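Translation initiation factor eIF2B, subunit delta (Archaeoglobus fulgidus, PDB 1T5O) probably catalyses the conversion of 5-methylthioribose 1-phosphate into 5-methylthioribulose 1-phosphate, a step in methionine biosynthesis. Local coordinates at residues A43-P48 with Y153-R158; A49-G54 with V130-K135; V162-G165 with V171-A174. All blocks are in the same frame, centred on the assembly; numbering follows the deposited sequence.

Contact 1 of 3, residues A43-P48 with Y153-R158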
loop_
_atom_site.group_PDB
_atom_site.type_symbol
_atom_site.label_atom_id
_atom_site.label_comp_id
_atom_site.label_asym_id
_atom_site.label_seq_id
_atom_site.Cartn_x
_atom_site.Cartn_y
_atom_site.Cartn_z
ATOM N N ALA A 43 2.490 21.011 -7.237
ATOM C CA ALA A 43 3.683 21.104 -8.076
ATOM C C ALA A 43 4.820 21.509 -7.123
ATOM O O ALA A 43 5.986 21.202 -7.362
ATOM C CB ALA A 43 3.500 22.141 -9.174
ATOM N N VAL A 44 4.459 22.219 -6.053
ATOM C CA VAL A 44 5.401 22.609 -5.005
ATOM C C VAL A 44 4.797 21.969 -3.779
ATOM O O VAL A 44 3.583 22.031 -3.597
ATOM C CB VAL A 44 5.406 24.102 -4.661
ATOM C CG1 VAL A 44 6.817 24.501 -4.240
ATOM C CG2 VAL A 44 4.867 24.922 -5.795
ATOM N N ARG A 45 5.627 21.390 -2.925
ATOM C CA ARG A 45 5.133 20.734 -1.715
ATOM C C ARG A 45 6.264 20.605 -0.724
ATOM O O ARG A 45 7.437 20.684 -1.106
ATOM C CB ARG A 45 4.591 19.348 -2.056
ATOM C CG ARG A 45 5.427 18.621 -3.077
ATOM C CD ARG A 45 5.065 17.150 -3.070
ATOM N NE ARG A 45 5.502 16.495 -1.842
ATOM C CZ ARG A 45 6.762 16.175 -1.576
ATOM N NH1 ARG A 45 7.716 16.454 -2.457
ATOM N NH2 ARG A 45 7.072 15.562 -0.435
ATOM N N GLY A 46 5.914 20.380 0.537
ATOM C CA GLY A 46 6.915 20.291 1.583
ATOM C C GLY A 46 6.866 21.619 2.316
ATOM O O GLY A 46 6.829 22.676 1.679
ATOM N N ALA A 47 6.842 21.578 3.645
ATOM C CA ALA A 47 6.771 22.795 4.455
ATOM C C ALA A 47 7.736 23.913 4.030
ATOM O O ALA A 47 7.300 25.028 3.727
ATOM C CB ALA A 47 6.979 22.453 5.936
ATOM N N PRO A 48 9.051 23.639 4.006
ATOM C CA PRO A 48 10.023 24.667 3.608
ATOM C C PRO A 48 9.786 25.189 2.195
ATOM O O PRO A 48 9.931 26.373 1.933
ATOM C CB PRO A 48 11.359 23.942 3.728
ATOM C CG PRO A 48 11.074 22.903 4.767
ATOM C CD PRO A 48 9.747 22.391 4.355
ATOM N N TYR A 153 10.215 6.598 4.268
ATOM C CA TYR A 153 8.793 6.609 3.945
ATOM C C TYR A 153 8.432 7.981 3.408
ATOM O O TYR A 153 9.019 8.986 3.813
ATOM C CB TYR A 153 7.967 6.319 5.203
ATOM C CG TYR A 153 6.652 5.668 4.895
ATOM C CD1 TYR A 153 6.601 4.325 4.527
ATOM C CD2 TYR A 153 5.457 6.389 4.968
ATOM C CE1 TYR A 153 5.391 3.707 4.251
ATOM C CE2 TYR A 153 4.247 5.786 4.686
ATOM C CZ TYR A 153 4.223 4.437 4.332
ATOM O OH TYR A 153 3.035 3.797 4.098
ATOM N N CYS A 154 7.444 8.013 2.524
ATOM C CA CYS A 154 7.026 9.241 1.865
ATOM C C CYS A 154 8.181 9.911 1.103
ATOM O O CYS A 154 8.915 9.239 0.350
ATOM C CB CYS A 154 6.376 10.234 2.866
ATOM S SG CYS A 154 5.262 11.369 1.976
ATOM N N ASN A 155 8.368 11.222 1.289
ATOM C CA ASN A 155 9.428 11.922 0.558
ATOM C C ASN A 155 9.909 13.139 1.330
ATOM O O ASN A 155 9.464 14.266 1.072
ATOM C CB ASN A 155 8.905 12.340 -0.825
ATOM C CG ASN A 155 9.910 13.175 -1.618
ATOM O OD1 ASN A 155 9.610 14.311 -1.997
ATOM N ND2 ASN A 155 11.095 12.613 -1.884
ATOM N N ALA A 156 10.791 12.892 2.295
ATOM C CA ALA A 156 11.361 13.944 3.130
ATOM C C ALA A 156 12.750 14.239 2.541
ATOM O O ALA A 156 13.782 14.051 3.187
ATOM C CB ALA A 156 11.472 13.446 4.586
ATOM N N GLY A 157 12.747 14.680 1.286
ATOM C CA GLY A 157 13.981 14.971 0.591
ATOM C C GLY A 157 14.079 16.390 0.065
ATOM O O GLY A 157 13.417 17.299 0.573
ATOM N N ARG A 158 14.892 16.571 -0.977
ATOM C CA ARG A 158 15.132 17.894 -1.539
ATOM C C ARG A 158 13.973 18.456 -2.348
ATOM O O ARG A 158 13.948 19.648 -2.643
ATOM C CB ARG A 158 16.438 17.901 -2.375
ATOM C CG ARG A 158 16.465 17.000 -3.640
ATOM C CD ARG A 158 17.827 17.191 -4.332
ATOM N NE ARG A 158 18.069 16.396 -5.541
ATOM C CZ ARG A 158 17.573 16.659 -6.747
ATOM N NH1 ARG A 158 16.776 17.700 -6.941
ATOM N NH2 ARG A 158 17.920 15.896 -7.780
#
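At the edge of the Arg45 guanidinium, lying in its plane, is the backbone carbonyl of Asn155, whereas the amide oxygen of the same asparagine approaches obliquely. The guanidinium and the Asn155 amide are turned 41° against each other. Arg45 NH2 reaches Asn155 O at 3.1 Å, on a lone pair in the carbonyl plane. Arg45 NH1 bonds Asn155 OD1 at 2.9 Å, also in the plane of its carbonyl, although OD1 stands 30° out of the guanidinium plane. The two nitrogens thus grip Asn155 end-on, one to each oxygen; a weak bond from Arg45 NH2 to Asn155 OD1, 3.2 Å, is added. Asn155 carries its CG anti to the backbone N (chi1 176°), which brings OD1 to the same guanidinium as its own main-chain oxygen. Its ND2 donates to Thr198 and Glu201, and these bonds settle which end of the amide faces the arginine, while NH1 of Arg45 is held further by Gln17. Asparagine suits the place because it offers an acceptor on one side and a donor on the other. Just after Arg45, Gly46 stands at the N-cap position of helix 47-61, with backbone angles at which a beta carbon would collide with the carbonyl oxygen before it. Putting an alanine in place of Arg45 would probably leave the two oxygens of buried Asn155 without their shared donor and the loop untied from the helix start. Arg45, Gly46 and Ala47 are predicted to bind substrate, and neighbouring Cys154 is the predicted transition-state stabiliser. The partners named for Arg45, Asn155 and Gln17, are neutral, which is consistent with a cationic group held ready for a phosphorylated sugar.

Contact 2 of 3, residues A49-G54 with V130-K135; sequences ALEAAG and VERNRK
Glu51 and Arg132 face each other from two helices as a long salt bridge, with Glu51 OE1 and Arg132 NH2 4.0 Å apart. A water to one side of the pair links them: it donates to Glu51 OE1 at 2.9 Å and accepts a weak bond from Arg132 NH2 at 2.6 Å, lying in the guanidinium plane at its edge. The glutamate spans its share of the gap by stretching: CG stands anti to the backbone N (chi1 -173°) and the chain stays extended beyond it, which puts the carboxylate at the full length of the chain, near the guanidinium of Arg132. Arg132 behaves differently. Its first torsion, -96°, lies away from the usual staggered values, and the chain bends at chi3 (-78°), which turns the guanidinium back so that NH1 can pair with Asp129, one turn earlier on the same helix, while NH2 meets the water. Asp129 is the stronger polar partner, and Glu51 is the second, looser one. A long arginine suits the place because its separate nitrogens can face both acids. Glu51 OE2 also has a weak, distant pairing with Arg100, so the buried carboxylate sits between two positive charges, which would probably stabilise its ionised form. The contact joins helix 47-61 to helix 111-141. Beyond it, Ala52 and Ala53 pack on Ile6 of strand 6-8, and Arg132 touches Glu323 in the loop between strands 319-322 and 325-327.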
loop_
_atom_site.group_PDB
_atom_site.type_symbol
_atom_site.label_atom_id
_atom_site.label_comp_id
_atom_site.label_asym_id
_atom_site.label_seq_id
_atom_site.Cartn_x
_atom_site.Cartn_y
_atom_site.Cartn_z
ATOM N N ALA A 49 9.430 24.290 1.286
ATOM C CA ALA A 49 9.174 24.671 -0.092
ATOM C C ALA A 49 8.009 25.651 -0.115
ATOM O O ALA A 49 8.026 26.654 -0.845
ATOM C CB ALA A 49 8.840 23.439 -0.917
ATOM N N LEU A 50 7.004 25.373 0.714
ATOM C CA LEU A 50 5.826 26.223 0.772
ATOM C C LEU A 50 6.117 27.537 1.454
ATOM O O LEU A 50 5.456 28.545 1.178
ATOM C CB LEU A 50 4.680 25.513 1.489
ATOM C CG LEU A 50 4.024 24.435 0.636
ATOM C CD1 LEU A 50 2.951 23.735 1.462
ATOM C CD2 LEU A 50 3.408 25.064 -0.629
ATOM N N GLU A 51 7.083 27.527 2.371
ATOM C CA GLU A 51 7.434 28.755 3.055
ATOM C C GLU A 51 8.118 29.645 2.031
ATOM O O GLU A 51 7.825 30.835 1.928
ATOM C CB GLU A 51 8.396 28.506 4.221
ATOM C CG GLU A 51 8.633 29.777 5.032
ATOM C CD GLU A 51 9.823 29.672 5.949
ATOM O OE1 GLU A 51 10.541 28.661 5.864
ATOM O OE2 GLU A 51 10.057 30.603 6.744
ATOM N N ALA A 52 9.039 29.048 1.278
ATOM C CA ALA A 52 9.759 29.776 0.249
ATOM C C ALA A 52 8.773 30.239 -0.832
ATOM O O ALA A 52 8.936 31.319 -1.413
ATOM C CB ALA A 52 10.867 28.878 -0.350
ATOM N N ALA A 53 7.745 29.433 -1.099
ATOM C CA ALA A 53 6.741 29.816 -2.092
ATOM C C ALA A 53 6.001 31.068 -1.608
ATOM O O ALA A 53 5.762 32.007 -2.379
ATOM C CB ALA A 53 5.744 28.678 -2.317
ATOM N N GLY A 54 5.632 31.073 -0.327
ATOM C CA GLY A 54 4.949 32.217 0.245
ATOM C C GLY A 54 5.772 33.492 0.123
ATOM O O GLY A 54 5.251 34.528 -0.289
ATOM N N VAL A 130 18.062 25.784 3.428
ATOM C CA VAL A 130 19.123 24.903 2.939
ATOM C C VAL A 130 20.161 24.680 4.044
ATOM O O VAL A 130 20.576 23.542 4.303
ATOM C CB VAL A 130 19.809 25.486 1.682
ATOM C CG1 VAL A 130 20.857 24.511 1.151
ATOM C CG2 VAL A 130 18.754 25.761 0.599
ATOM N N GLU A 131 20.562 25.761 4.706
ATOM C CA GLU A 131 21.560 25.667 5.772
ATOM C C GLU A 131 21.068 24.788 6.924
ATOM O O GLU A 131 21.825 23.970 7.441
ATOM C CB GLU A 131 21.973 27.082 6.256
ATOM C CG GLU A 131 20.877 27.984 6.794
ATOM C CD GLU A 131 21.346 29.452 7.021
ATOM O OE1 GLU A 131 20.924 30.077 8.041
ATOM O OE2 GLU A 131 22.122 29.971 6.176
ATOM N N ARG A 132 19.800 24.951 7.308
ATOM C CA ARG A 132 19.173 24.138 8.362
ATOM C C ARG A 132 19.218 22.628 8.046
ATOM O O ARG A 132 19.490 21.806 8.918
ATOM C CB ARG A 132 17.689 24.517 8.531
ATOM C CG ARG A 132 17.426 25.515 9.627
ATOM C CD ARG A 132 15.924 25.715 9.936
ATOM N NE ARG A 132 15.233 26.568 8.963
ATOM C CZ ARG A 132 14.472 26.104 7.974
ATOM N NH1 ARG A 132 14.295 24.789 7.818
ATOM N NH2 ARG A 132 13.886 26.951 7.132
ATOM N N ASN A 133 18.920 22.282 6.802
ATOM C CA ASN A 133 18.906 20.880 6.373
ATOM C C ASN A 133 20.295 20.278 6.342
ATOM O O ASN A 133 20.464 19.124 6.712
ATOM C CB ASN A 133 18.238 20.745 4.998
ATOM C CG ASN A 133 16.760 21.030 5.066
ATOM O OD1 ASN A 133 16.163 20.870 6.123
ATOM N ND2 ASN A 133 16.157 21.455 3.952
ATOM N N ARG A 134 21.293 21.054 5.903
ATOM C CA ARG A 134 22.680 20.569 5.881
ATOM C C ARG A 134 23.190 20.376 7.319
ATOM O O ARG A 134 23.905 19.417 7.622
ATOM C CB ARG A 134 23.619 21.561 5.171
ATOM C CG ARG A 134 23.463 21.698 3.653
ATOM C CD ARG A 134 24.687 22.473 3.170
ATOM N NE ARG A 134 24.547 23.188 1.909
ATOM C CZ ARG A 134 24.836 24.481 1.772
ATOM N NH1 ARG A 134 25.266 25.181 2.812
ATOM N NH2 ARG A 134 24.688 25.077 0.603
ATOM N N LYS A 135 22.843 21.305 8.206
ATOM C CA LYS A 135 23.295 21.199 9.600
ATOM C C LYS A 135 22.626 19.952 10.234
ATOM O O LYS A 135 23.286 19.142 10.903
ATOM C CB LYS A 135 22.920 22.474 10.371
ATOM C CG LYS A 135 23.414 22.460 11.795
ATOM C CD LYS A 135 23.379 23.839 12.436
ATOM C CE LYS A 135 24.421 23.941 13.556
ATOM N NZ LYS A 135 24.272 25.240 14.290
HETATM O O HOH W 1 13.426 29.096 5.783
#

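Contact 3 of 3, residues V162-G165 with V171-A174; sequences VDWG and VRSA
The hydroxyl oxygen of Ser173 is gripped by two groups, the indole N-H of Trp164 and the carbonyl of Gly169 one helical turn back. Trp164 NE1 donates to Ser173 OG at 3.1 Å with an angle of 146° at the hydrogen, and OG lies close to the ring plane, at the indole edge. A serine suits the spot because its short side chain can accept from the ring while bonding its own helix. The next residue back, Arg172, works on the ring's face: its CB sits 3.9 Å from the centroid of the six-membered ring, 21° off the normal, a CH-pi contact displaced toward the rim. The closest atoms there are Arg172 CB and Trp164 CZ2, at 3.6 Å. Edge and face are thus held by consecutive helix residues, fixing the rotation of the indole. Trp164 reaches them with CG anti to its own backbone N (chi1 -154°). Beyond CB, the extended arginine runs past the ring in the opposite direction, and Arg172 NH1 makes a weak bond to Trp164 O at 2.9 Å, near the guanidinium plane. Its firmer partners are acidic, NH2 pairing with Glu201 and NE with Asp205, so the charge of this buried arginine is probably balanced by these two acids. Gly165 is required by its backbone angles, which would push a CB against Trp164 O; such an atom would also lie 3.6 Å from Arg172 NH1. The contact folds the loop that follows strand 149-152 back onto helix 167-176, the helix it leads into. Helix 111-141 backs the contact, Asn133 touching Trp164 and Ala141 touching Ser173, while Glu201 ties Arg172 to helix 193-204.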
loop_
_atom_site.group_PDB
_atom_site.type_symbol
_atom_site.label_atom_id
_atom_site.label_comp_id
_atom_site.label_asym_id
_atom_site.label_seq_id
_atom_site.Cartn_x
_atom_site.Cartn_y
_atom_site.Cartn_z
ATOM N N VAL A 162 13.775 23.293 0.149
ATOM C CA VAL A 162 14.370 24.119 -0.913
ATOM C C VAL A 162 15.492 23.284 -1.526
ATOM O O VAL A 162 15.665 23.245 -2.757
ATOM C CB VAL A 162 14.933 25.450 -0.363
ATOM C CG1 VAL A 162 15.756 26.145 -1.428
ATOM C CG2 VAL A 162 13.783 26.365 0.066
ATOM N N ASP A 163 16.244 22.608 -0.656
ATOM C CA ASP A 163 17.317 21.719 -1.085
ATOM C C ASP A 163 17.817 20.807 0.066
ATOM O O ASP A 163 17.556 21.064 1.247
ATOM C CB ASP A 163 18.486 22.540 -1.661
ATOM C CG ASP A 163 19.336 21.748 -2.660
ATOM O OD1 ASP A 163 18.948 20.618 -3.030
ATOM O OD2 ASP A 163 20.396 22.273 -3.090
ATOM N N TRP A 164 18.532 19.751 -0.315
ATOM C CA TRP A 164 19.148 18.774 0.593
ATOM C C TRP A 164 18.193 17.773 1.234
ATOM O O TRP A 164 18.433 16.562 1.192
ATOM C CB TRP A 164 19.950 19.486 1.690
ATOM C CG TRP A 164 21.060 18.614 2.236
ATOM C CD1 TRP A 164 21.114 18.010 3.468
ATOM C CD2 TRP A 164 22.280 18.255 1.560
ATOM N NE1 TRP A 164 22.290 17.306 3.596
ATOM C CE2 TRP A 164 23.021 17.444 2.437
ATOM C CE3 TRP A 164 22.815 18.554 0.291
ATOM C CZ2 TRP A 164 24.278 16.923 2.091
ATOM C CZ3 TRP A 164 24.062 18.034 -0.055
ATOM C CH2 TRP A 164 24.779 17.229 0.846
ATOM N N GLY A 165 17.125 18.293 1.829
ATOM C CA GLY A 165 16.127 17.455 2.466
ATOM C C GLY A 165 16.302 17.257 3.966
ATOM O O GLY A 165 17.314 17.644 4.541
ATOM N N VAL A 171 20.810 11.152 4.744
ATOM C CA VAL A 171 21.416 10.179 3.855
ATOM C C VAL A 171 22.431 10.934 2.987
ATOM O O VAL A 171 23.574 10.492 2.865
ATOM C CB VAL A 171 20.368 9.488 2.947
ATOM C CG1 VAL A 171 21.065 8.656 1.880
ATOM C CG2 VAL A 171 19.472 8.567 3.780
ATOM N N ARG A 172 22.053 12.081 2.413
ATOM C CA ARG A 172 23.034 12.804 1.585
ATOM C C ARG A 172 24.275 13.195 2.379
ATOM O O ARG A 172 25.395 13.095 1.871
ATOM C CB ARG A 172 22.435 14.058 0.925
ATOM C CG ARG A 172 21.384 13.731 -0.124
ATOM C CD ARG A 172 20.955 14.945 -0.955
ATOM N NE ARG A 172 20.087 14.492 -2.039
ATOM C CZ ARG A 172 18.784 14.274 -1.923
ATOM N NH1 ARG A 172 18.170 14.487 -0.762
ATOM N NH2 ARG A 172 18.103 13.791 -2.956
ATOM N N SER A 173 24.118 13.621 3.628
ATOM C CA SER A 173 25.304 13.996 4.394
ATOM C C SER A 173 26.229 12.803 4.652
ATOM O O SER A 173 27.464 12.951 4.617
ATOM C CB SER A 173 24.919 14.650 5.720
ATOM O OG SER A 173 24.245 15.878 5.477
ATOM N N ALA A 174 25.656 11.622 4.903
ATOM C CA ALA A 174 26.496 10.462 5.141
ATOM C C ALA A 174 27.206 10.023 3.858
ATOM O O ALA A 174 28.365 9.593 3.897
ATOM C CB ALA A 174 25.676 9.306 5.716
#

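How the contacts relate
Contacts 1 and 2 share helix 47-61, and contact 2 is nested within the loop that contact 1 closes; their centres lie about 11 Å apart, with Val44 CG1 4.0 Å from Ala49 CB. Contact 3 follows along the chain, its centre about 12 Å from each of the others. Arg158 bridges it to contact 1, with Arg158 CG 3.7 Å from Arg172 NH2, and Glu201 serves both Asn155 and Arg172. A probable hydrogen bond from Asn133 ND2 to Asp163 O, 3.1 Å, joins contacts 2 and 3. Only contact 1 holds predicted active-site residues; the side chain of Arg172 is about 11 Å from that of Arg45.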